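Local coordinates for encapsidation protein (Bacillus phage phi29, PDB 5HD9) that probably hydrolyses ATP through its P-loop NTPase-type N-terminal domain to drive viral DNA into the phage head, at residues L2-Q7 / N174-V179; P54-V59 / K78-Y83; D13-F18 / N136-V141. One frame throughout, in Å; residues are numbered along the deposited sequence.

In the fold
The three contacts are spaced along one mixed β-sheet. Interaction 2 lies at the end where the hairpin of strands 75-78 and 81-84 forms the border, interaction 3 over inner strand 16-19, and interaction 1 beside strand 177-179 at the other border. Centres of interactions 1 and 2 are 28 Å apart, with interaction 3 at 19 Å from interaction 1 and 21 Å from interaction 2. Interactions 1 and 3 touch, V179 packing against R14. Along the chain they are nested: interaction 1 closes the largest loop, interaction 3 sits within it, and interaction 2 within that. Two of the contacts join parts of this ASCE domain more than 100 residues apart, and the third packs a loop on the border hairpin.

Interaction 1: residues L2-Q7 / N174-V179; sequences LFYNPQ and NKRFNV
R176 reaches Y4 with one guanidinium nitrogen: NH2 lies 3.7 Å from CE1 of Y4 and 3.9 Å from CD1 of the same ring. The ring and guanidinium planes are 28° apart, and Y4 CE1 stands at the guanidinium edge, near its plane. R176 gets there as an extended chain from CG to NE, its CG anti to the backbone N (chi1 177°). N5 O is more distant, 4.4 Å from R176 NH2, and the approach is a loose one.

The polar ends of both side chains meet on a third residue. E186, on strand 183-186, takes a hydrogen bond from Y4 at one carboxylate oxygen, OE1, and a salt bridge from R176 NH2 at the other, OE2. One carboxylate therefore joins the N-terminal segment to the edge of the sheet, where strand 177-179 runs antiparallel to 183-186. The Y4 side chain also touches K27 and A30 of helix 26-42, K27 being part of a probable P-loop (Walker A) that runs into this helix, so the contact lies next to the likely nucleotide-binding loop of this ASCE domain.

Further out, R176 CG rests 3.7 Å above one face of the F177 ring, offset toward its rim, and F177 in turn packs on Y12 and on K8 and M9 of helix 7-11. The start of that helix is held by N5, whose OD1 accepts a capping bond of 3.0 Å from Q7 N. The bond is fairly straight at 159°, yet the donor stands well above the carbonyl plane of the N5 amide.

Interaction 2: residues P54-V59 / K78-Y83; sequences PELAKV and KGRRFY
V59 CG2 meets the far end of the F82 ring, 3.8 Å from CZ and 3.9 Å from CE1. The two side chains cross at a slant. V59 CG2 is anti to the backbone N while CG1 takes the place between N and the carbonyl carbon (chi1 70°), which sends the two methyls to different partners. L56 adds a lighter touch, its CD1 4.3 Å from R80 CD. F82 is further packed by Y62, stacked on it, and by F46 and F63.

Carbon also meets backbone oxygen, V59 CG1 lying 3.6 Å from G79 O.

Backbone hydrogen bonds shape each side separately. A type I turn from L56 to V59 is closed by V59 N to L56 O at 3.2 Å. In the other segment, a type II' turn from K78 to R81 makes a two-residue β-hairpin of strands 75-78 and 81-84, K78 and R81 bonding through both N and O; G79 occupies its positive-phi position.

The charged group points past the contact: the R80 guanidinium salt-bridges E101 and donates to A92 O, leaving its aliphatic stem to meet L56. The contact itself is van der Waals packing, methyl on ring, methyl on carbonyl oxygen and methyl on arginine stem, without a hydrogen bond or salt bridge between the two segments, so it has little directional preference.

Interaction 3: residues D13-F18 / N136-V141; sequences DRILNF and NLMDTV
N136 O is gripped twice by T140, in the same helix whose M138 reaches across to I15 and L16. T140 N binds it at 2.9 Å in the ordinary helical way, and T140 OG1 donates to it at 2.7 Å, the two arriving from opposite faces of the carbonyl plane. That doubles the tie across one turn of helix 130-141, which in this ASCE α/β fold packs on the sheet over strands 109-115 and 149-153, next to strand 16-19, the strand leading to the probable P-loop.

M138, a selenomethionine replacing the natural residue, carries the contact. Its CG is anti to the carbonyl carbon (chi1 -69°) and the chain runs on extended before bending at chi3, 62°, which brings the terminal methyl against the CG2 branch of I15 and the CD1 tip of L16. SE lies 3.5 Å from L16 CD1, and the M138 and L16 side chains cross at about a right angle. M138 CE comes 3.6 Å from L16 CD1 as well, while M138 and I15 meet at a slant. M138 also rests on I112 of strand 109-115 and C150 of strand 149-153, and L16 packs on C150 too, so the M138 side chain is packed between the loop residue I15 and strand residues of the sheet.

The segment 13-18 is kept in shape by polar bonds. N17 ND2 donates to R14 O at 2.9 Å, the N-H...O angle 149°, and also bonds C150 O on the neighbouring strand; R14 NE bonds Y180 O. Packing is tightest at the methyls, where I15 CG2 comes within 3.4 Å of M138 CE.

Interaction 1: residues L2-Q7 / N174-V179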
loop_
_atom_site.group_PDB
_atom_site.type_symbol
_atom_site.label_atom_id
_atom_site.label_comp_id
_atom_site.label_asym_id
_atom_site.label_seq_id
_atom_site.Cartn_x
_atom_site.Cartn_y
_atom_site.Cartn_z
ATOM N N LEU A 2 -12.644 6.766 -9.918
ATOM C CA LEU A 2 -13.970 7.292 -10.223
ATOM C C LEU A 2 -14.803 7.569 -8.976
ATOM O O LEU A 2 -15.528 8.562 -8.922
ATOM C CB LEU A 2 -14.726 6.321 -11.133
ATOM C CG LEU A 2 -14.286 6.319 -12.596
ATOM C CD1 LEU A 2 -14.830 5.094 -13.305
ATOM C CD2 LEU A 2 -14.746 7.592 -13.293
ATOM N N PHE A 3 -14.701 6.695 -7.979
ATOM C CA PHE A 3 -15.579 6.776 -6.814
ATOM C C PHE A 3 -14.817 6.948 -5.500
ATOM O O PHE A 3 -15.381 7.454 -4.527
ATOM C CB PHE A 3 -16.473 5.534 -6.757
ATOM C CG PHE A 3 -17.348 5.373 -7.970
ATOM C CD1 PHE A 3 -18.345 6.295 -8.246
ATOM C CD2 PHE A 3 -17.172 4.310 -8.839
ATOM C CE1 PHE A 3 -19.150 6.160 -9.364
ATOM C CE2 PHE A 3 -17.975 4.168 -9.958
ATOM C CZ PHE A 3 -18.965 5.093 -10.219
ATOM N N TYR A 4 -13.548 6.541 -5.469
ATOM C CA TYR A 4 -12.708 6.754 -4.289
ATOM C C TYR A 4 -11.657 7.829 -4.543
ATOM O O TYR A 4 -10.840 7.709 -5.454
ATOM C CB TYR A 4 -12.016 5.460 -3.853
ATOM C CG TYR A 4 -11.042 5.677 -2.710
ATOM C CD1 TYR A 4 -11.500 5.904 -1.418
ATOM C CD2 TYR A 4 -9.670 5.681 -2.928
ATOM C CE1 TYR A 4 -10.619 6.115 -0.369
ATOM C CE2 TYR A 4 -8.781 5.888 -1.886
ATOM C CZ TYR A 4 -9.259 6.107 -0.610
ATOM O OH TYR A 4 -8.376 6.318 0.427
ATOM N N ASN A 5 -11.691 8.875 -3.723
ATOM C CA ASN A 5 -10.739 9.978 -3.806
ATOM C C ASN A 5 -9.779 9.929 -2.620
ATOM O O ASN A 5 -10.184 10.215 -1.493
ATOM C CB ASN A 5 -11.477 11.321 -3.829
ATOM C CG ASN A 5 -10.548 12.498 -4.071
ATOM O OD1 ASN A 5 -9.326 12.345 -4.125
ATOM N ND2 ASN A 5 -11.129 13.685 -4.217
ATOM N N PRO A 6 -8.506 9.571 -2.860
ATOM C CA PRO A 6 -7.587 9.429 -1.725
ATOM C C PRO A 6 -7.055 10.758 -1.190
ATOM O O PRO A 6 -6.253 10.743 -0.255
ATOM C CB PRO A 6 -6.448 8.596 -2.312
ATOM C CG PRO A 6 -6.400 9.005 -3.738
ATOM C CD PRO A 6 -7.839 9.259 -4.139
ATOM N N GLN A 7 -7.488 11.877 -1.767
ATOM C CA GLN A 7 -6.944 13.183 -1.401
ATOM C C GLN A 7 -7.058 13.464 0.095
ATOM O O GLN A 7 -6.085 13.876 0.725
ATOM C CB GLN A 7 -7.642 14.300 -2.180
ATOM C CG GLN A 7 -7.128 15.700 -1.835
ATOM C CD GLN A 7 -7.899 16.803 -2.534
ATOM O OE1 GLN A 7 -7.358 17.515 -3.380
ATOM N NE2 GLN A 7 -9.169 16.957 -2.173
ATOM N N ASN A 174 -18.373 4.139 13.308
ATOM C CA ASN A 174 -19.293 5.171 12.826
ATOM C C ASN A 174 -18.579 6.312 12.095
ATOM O O ASN A 174 -19.230 7.190 11.534
ATOM C CB ASN A 174 -20.107 5.755 13.986
ATOM C CG ASN A 174 -21.085 4.760 14.578
ATOM O OD1 ASN A 174 -21.290 3.676 14.035
ATOM N ND2 ASN A 174 -21.706 5.132 15.694
ATOM N N LYS A 175 -17.247 6.297 12.109
ATOM C CA LYS A 175 -16.452 7.371 11.513
ATOM C C LYS A 175 -15.742 6.915 10.242
ATOM O O LYS A 175 -15.181 5.820 10.205
ATOM C CB LYS A 175 -15.404 7.879 12.509
ATOM C CG LYS A 175 -15.960 8.525 13.768
ATOM C CD LYS A 175 -14.823 8.937 14.701
ATOM C CE LYS A 175 -15.317 9.756 15.884
ATOM N NZ LYS A 175 -14.981 9.120 17.190
ATOM N N ARG A 176 -15.750 7.749 9.205
ATOM C CA ARG A 176 -14.953 7.445 8.025
ATOM C C ARG A 176 -13.476 7.506 8.390
ATOM O O ARG A 176 -12.698 6.670 7.950
ATOM C CB ARG A 176 -15.234 8.398 6.861
ATOM C CG ARG A 176 -14.336 8.091 5.659
ATOM C CD ARG A 176 -14.692 8.861 4.399
ATOM N NE ARG A 176 -13.772 8.515 3.314
ATOM C CZ ARG A 176 -14.022 8.689 2.018
ATOM N NH1 ARG A 176 -15.174 9.207 1.620
ATOM N NH2 ARG A 176 -13.115 8.336 1.117
ATOM N N PHE A 177 -13.101 8.494 9.200
ATOM C CA PHE A 177 -11.708 8.679 9.599
ATOM C C PHE A 177 -11.512 8.585 11.106
ATOM O O PHE A 177 -12.074 9.371 11.873
ATOM C CB PHE A 177 -11.182 10.032 9.110
ATOM C CG PHE A 177 -11.051 10.131 7.617
ATOM C CD1 PHE A 177 -9.981 9.543 6.963
ATOM C CD2 PHE A 177 -11.993 10.816 6.870
ATOM C CE1 PHE A 177 -9.856 9.633 5.592
ATOM C CE2 PHE A 177 -11.873 10.905 5.495
ATOM C CZ PHE A 177 -10.803 10.316 4.858
ATOM N N ASN A 178 -10.720 7.601 11.514
ATOM C CA ASN A 178 -10.191 7.523 12.867
ATOM C C ASN A 178 -8.734 7.958 12.844
ATOM O O ASN A 178 -7.897 7.316 12.207
ATOM C CB ASN A 178 -10.325 6.110 13.430
ATOM C CG ASN A 178 -11.732 5.801 13.886
ATOM O OD1 ASN A 178 -12.056 5.934 15.065
ATOM N ND2 ASN A 178 -12.583 5.396 12.950
ATOM N N VAL A 179 -8.442 9.046 13.547
ATOM C CA VAL A 179 -7.162 9.731 13.421
ATOM C C VAL A 179 -6.305 9.565 14.668
ATOM O O VAL A 179 -6.785 9.721 15.790
ATOM C CB VAL A 179 -7.367 11.240 13.152
ATOM C CG1 VAL A 179 -6.028 11.933 12.913
ATOM C CG2 VAL A 179 -8.296 11.447 11.965
#

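Interaction 2: residues P54-V59 / K78-Y83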
loop_
_atom_site.group_PDB
_atom_site.type_symbol
_atom_site.label_atom_id
_atom_site.label_comp_id
_atom_site.label_asym_id
_atom_site.label_seq_id
_atom_site.Cartn_x
_atom_site.Cartn_y
_atom_site.Cartn_z
ATOM N N PRO A 54 2.533 -16.212 -3.544
ATOM C CA PRO A 54 1.496 -16.486 -4.546
ATOM C C PRO A 54 0.604 -15.287 -4.851
ATOM O O PRO A 54 -0.001 -15.230 -5.922
ATOM C CB PRO A 54 0.682 -17.616 -3.904
ATOM C CG PRO A 54 0.969 -17.502 -2.450
ATOM C CD PRO A 54 2.401 -17.112 -2.388
ATOM N N GLU A 55 0.531 -14.342 -3.922
ATOM C CA GLU A 55 -0.273 -13.143 -4.116
ATOM C C GLU A 55 0.344 -12.240 -5.182
ATOM O O GLU A 55 -0.297 -11.302 -5.661
ATOM C CB GLU A 55 -0.424 -12.392 -2.794
ATOM C CG GLU A 55 -0.980 -13.255 -1.673
ATOM C CD GLU A 55 -1.307 -12.459 -0.429
ATOM O OE1 GLU A 55 -2.227 -11.616 -0.483
ATOM O OE2 GLU A 55 -0.644 -12.680 0.605
ATOM N N LEU A 56 1.589 -12.536 -5.548
ATOM C CA LEU A 56 2.303 -11.797 -6.585
ATOM C C LEU A 56 2.542 -12.663 -7.824
ATOM O O LEU A 56 3.375 -12.334 -8.667
ATOM C CB LEU A 56 3.638 -11.281 -6.040
ATOM C CG LEU A 56 3.533 -10.157 -5.005
ATOM C CD1 LEU A 56 4.834 -10.013 -4.236
ATOM C CD2 LEU A 56 3.159 -8.849 -5.678
ATOM N N ALA A 57 1.803 -13.764 -7.935
ATOM C CA ALA A 57 1.976 -14.696 -9.045
ATOM C C ALA A 57 1.713 -14.035 -10.398
ATOM O O ALA A 57 2.311 -14.415 -11.406
ATOM C CB ALA A 57 1.062 -15.900 -8.868
ATOM N N LYS A 58 0.823 -13.046 -10.410
ATOM C CA LYS A 58 0.418 -12.377 -11.644
ATOM C C LYS A 58 0.852 -10.913 -11.648
ATOM O O LYS A 58 0.221 -10.066 -12.281
ATOM C CB LYS A 58 -1.102 -12.483 -11.831
ATOM C CG LYS A 58 -1.587 -13.903 -12.093
ATOM C CD LYS A 58 -3.037 -13.944 -12.570
ATOM C CE LYS A 58 -4.027 -13.831 -11.417
ATOM N NZ LYS A 58 -5.424 -14.128 -11.852
ATOM N N VAL A 59 1.941 -10.620 -10.947
ATOM C CA VAL A 59 2.402 -9.242 -10.810
ATOM C C VAL A 59 2.821 -8.657 -12.161
ATOM O O VAL A 59 2.952 -7.445 -12.303
ATOM C CB VAL A 59 3.580 -9.140 -9.808
ATOM C CG1 VAL A 59 4.845 -9.773 -10.382
ATOM C CG2 VAL A 59 3.828 -7.688 -9.416
ATOM N N LYS A 78 9.394 -6.378 -14.872
ATOM C CA LYS A 78 10.359 -7.448 -15.099
ATOM C C LYS A 78 10.599 -8.150 -13.773
ATOM O O LYS A 78 11.134 -7.551 -12.841
ATOM C CB LYS A 78 11.685 -6.921 -15.651
ATOM C CG LYS A 78 11.586 -5.955 -16.816
ATOM C CD LYS A 78 12.988 -5.629 -17.304
ATOM C CE LYS A 78 13.036 -4.380 -18.156
ATOM N NZ LYS A 78 14.445 -3.952 -18.386
ATOM N N GLY A 79 10.207 -9.414 -13.687
ATOM C CA GLY A 79 10.239 -10.117 -12.420
ATOM C C GLY A 79 9.332 -9.406 -11.436
ATOM O O GLY A 79 8.153 -9.196 -11.717
ATOM N N ARG A 80 9.892 -9.017 -10.292
ATOM C CA ARG A 80 9.142 -8.307 -9.260
ATOM C C ARG A 80 9.560 -6.836 -9.166
ATOM O O ARG A 80 9.494 -6.235 -8.096
ATOM C CB ARG A 80 9.330 -8.998 -7.902
ATOM C CG ARG A 80 8.528 -10.283 -7.745
ATOM C CD ARG A 80 8.516 -10.776 -6.303
ATOM N NE ARG A 80 9.805 -11.329 -5.887
ATOM C CZ ARG A 80 10.744 -10.664 -5.215
ATOM N NH1 ARG A 80 10.569 -9.397 -4.856
ATOM N NH2 ARG A 80 11.873 -11.282 -4.894
ATOM N N ARG A 81 9.984 -6.261 -10.289
ATOM C CA ARG A 81 10.404 -4.864 -10.325
ATOM C C ARG A 81 9.631 -4.068 -11.367
ATOM O O ARG A 81 9.288 -4.579 -12.434
ATOM C CB ARG A 81 11.901 -4.762 -10.599
ATOM C CG ARG A 81 12.751 -5.413 -9.526
ATOM C CD ARG A 81 14.213 -5.016 -9.644
ATOM N NE ARG A 81 15.040 -5.699 -8.653
ATOM C CZ ARG A 81 15.575 -6.907 -8.813
ATOM N NH1 ARG A 81 15.379 -7.590 -9.936
ATOM N NH2 ARG A 81 16.313 -7.435 -7.847
ATOM N N PHE A 82 9.375 -2.804 -11.040
ATOM C CA PHE A 82 8.560 -1.925 -11.864
ATOM C C PHE A 82 9.424 -0.863 -12.529
ATOM O O PHE A 82 10.251 -0.228 -11.871
ATOM C CB PHE A 82 7.476 -1.260 -11.014
ATOM C CG PHE A 82 6.552 -2.235 -10.336
ATOM C CD1 PHE A 82 5.871 -3.196 -11.067
ATOM C CD2 PHE A 82 6.371 -2.196 -8.961
ATOM C CE1 PHE A 82 5.022 -4.092 -10.442
ATOM C CE2 PHE A 82 5.525 -3.089 -8.334
ATOM C CZ PHE A 82 4.851 -4.039 -9.073
ATOM N N TYR A 83 9.219 -0.672 -13.829
ATOM C CA TYR A 83 9.970 0.316 -14.596
ATOM C C TYR A 83 9.034 1.298 -15.284
ATOM O O TYR A 83 8.000 0.908 -15.829
ATOM C CB TYR A 83 10.861 -0.373 -15.632
ATOM C CG TYR A 83 11.800 -1.379 -15.023
ATOM C CD1 TYR A 83 11.349 -2.636 -14.651
ATOM C CD2 TYR A 83 13.137 -1.067 -14.806
ATOM C CE1 TYR A 83 12.201 -3.559 -14.083
ATOM C CE2 TYR A 83 13.998 -1.985 -14.239
ATOM C CZ TYR A 83 13.525 -3.229 -13.878
ATOM O OH TYR A 83 14.379 -4.147 -13.312
#

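Interaction 3: residues D13-F18 / N136-V141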
loop_
_atom_site.group_PDB
_atom_site.type_symbol
_atom_site.label_atom_id
_atom_site.label_comp_id
_atom_site.label_asym_id
_atom_site.label_seq_id
_atom_site.Cartn_x
_atom_site.Cartn_y
_atom_site.Cartn_z
ATOM N N ASP A 13 -1.328 13.148 6.061
ATOM C CA ASP A 13 0.128 13.094 6.064
ATOM C C ASP A 13 0.666 12.149 7.146
ATOM O O ASP A 13 1.707 12.413 7.746
ATOM C CB ASP A 13 0.692 14.507 6.260
ATOM C CG ASP A 13 1.938 14.762 5.437
ATOM O OD1 ASP A 13 2.681 13.797 5.159
ATOM O OD2 ASP A 13 2.171 15.933 5.067
ATOM N N ARG A 14 -0.045 11.050 7.391
ATOM C CA ARG A 14 0.381 10.071 8.392
ATOM C C ARG A 14 1.303 9.028 7.764
ATOM O O ARG A 14 1.142 8.671 6.598
ATOM C CB ARG A 14 -0.833 9.386 9.038
ATOM C CG ARG A 14 -1.796 10.333 9.759
ATOM C CD ARG A 14 -1.046 11.346 10.621
ATOM N NE ARG A 14 -1.837 11.848 11.746
ATOM C CZ ARG A 14 -2.429 13.041 11.804
ATOM N NH1 ARG A 14 -2.354 13.900 10.792
ATOM N NH2 ARG A 14 -3.106 13.378 12.892
ATOM N N ILE A 15 2.267 8.544 8.544
ATOM C CA ILE A 15 3.245 7.574 8.055
ATOM C C ILE A 15 2.599 6.218 7.807
ATOM O O ILE A 15 3.005 5.487 6.902
ATOM C CB ILE A 15 4.413 7.393 9.053
ATOM C CG1 ILE A 15 5.157 8.714 9.259
ATOM C CG2 ILE A 15 5.382 6.317 8.576
ATOM C CD1 ILE A 15 5.837 9.252 8.029
ATOM N N LEU A 16 1.598 5.891 8.620
ATOM C CA LEU A 16 0.911 4.604 8.531
ATOM C C LEU A 16 -0.582 4.825 8.292
ATOM O O LEU A 16 -1.234 5.566 9.024
ATOM C CB LEU A 16 1.151 3.794 9.810
ATOM C CG LEU A 16 1.266 2.269 9.738
ATOM C CD1 LEU A 16 2.213 1.792 8.648
ATOM C CD2 LEU A 16 1.728 1.745 11.089
ATOM N N ASN A 17 -1.111 4.193 7.249
ATOM C CA ASN A 17 -2.508 4.365 6.856
ATOM C C ASN A 17 -3.179 3.027 6.572
ATOM O O ASN A 17 -2.608 2.171 5.893
ATOM C CB ASN A 17 -2.614 5.259 5.615
ATOM C CG ASN A 17 -1.942 6.604 5.801
ATOM O OD1 ASN A 17 -2.579 7.578 6.201
ATOM N ND2 ASN A 17 -0.651 6.668 5.498
ATOM N N PHE A 18 -4.391 2.857 7.096
ATOM C CA PHE A 18 -5.175 1.646 6.872
ATOM C C PHE A 18 -6.536 1.999 6.275
ATOM O O PHE A 18 -7.362 2.623 6.935
ATOM C CB PHE A 18 -5.366 0.871 8.179
ATOM C CG PHE A 18 -4.089 0.619 8.933
ATOM C CD1 PHE A 18 -3.650 1.514 9.893
ATOM C CD2 PHE A 18 -3.335 -0.516 8.689
ATOM C CE1 PHE A 18 -2.479 1.288 10.592
ATOM C CE2 PHE A 18 -2.161 -0.747 9.386
ATOM C CZ PHE A 18 -1.737 0.158 10.339
ATOM N N ASN A 136 10.284 -2.971 9.988
ATOM C CA ASN A 136 11.670 -3.018 9.532
ATOM C C ASN A 136 11.791 -2.578 8.075
ATOM O O ASN A 136 12.705 -1.835 7.715
ATOM C CB ASN A 136 12.249 -4.424 9.700
ATOM C CG ASN A 136 13.695 -4.517 9.244
ATOM O OD1 ASN A 136 13.978 -4.950 8.129
ATOM N ND2 ASN A 136 14.619 -4.101 10.105
ATOM N N LEU A 137 10.862 -3.039 7.244
ATOM C CA LEU A 137 10.825 -2.651 5.838
ATOM C C LEU A 137 10.699 -1.136 5.711
ATOM O O LEU A 137 11.412 -0.513 4.925
ATOM C CB LEU A 137 9.665 -3.354 5.124
ATOM C CG LEU A 137 9.581 -3.267 3.596
ATOM C CD1 LEU A 137 8.751 -4.421 3.066
ATOM C CD2 LEU A 137 8.983 -1.953 3.125
HETATM N N MSE A 138 9.804 -0.548 6.498
HETATM C CA MSE A 138 9.561 0.890 6.453
HETATM C C MSE A 138 10.796 1.694 6.857
HETATM O O MSE A 138 11.189 2.626 6.156
HETATM C CB MSE A 138 8.380 1.252 7.358
HETATM C CG MSE A 138 7.052 0.738 6.840
HETATM SE SE MSE A 138 5.586 0.983 8.093
HETATM C CE MSE A 138 5.625 2.926 8.179
ATOM N N ASP A 139 11.411 1.340 7.980
ATOM C CA ASP A 139 12.603 2.054 8.427
ATOM C C ASP A 139 13.749 1.882 7.436
ATOM O O ASP A 139 14.574 2.780 7.272
ATOM C CB ASP A 139 13.051 1.576 9.810
ATOM C CG ASP A 139 12.791 2.603 10.906
ATOM O OD1 ASP A 139 12.714 3.818 10.622
ATOM O OD2 ASP A 139 12.680 2.187 12.073
ATOM N N THR A 140 13.803 0.729 6.776
ATOM C CA THR A 140 14.877 0.460 5.829
ATOM C C THR A 140 14.804 1.400 4.622
ATOM O O THR A 140 15.826 1.937 4.191
ATOM C CB THR A 140 14.845 -1.008 5.337
ATOM O OG1 THR A 140 15.089 -1.890 6.438
ATOM C CG2 THR A 140 15.906 -1.252 4.267
ATOM N N VAL A 141 13.604 1.603 4.083
ATOM C CA VAL A 141 13.458 2.330 2.822
ATOM C C VAL A 141 13.053 3.797 2.993
ATOM O O VAL A 141 13.282 4.606 2.092
ATOM C CB VAL A 141 12.432 1.634 1.889
ATOM C CG1 VAL A 141 12.858 0.199 1.622
ATOM C CG2 VAL A 141 11.019 1.685 2.469
#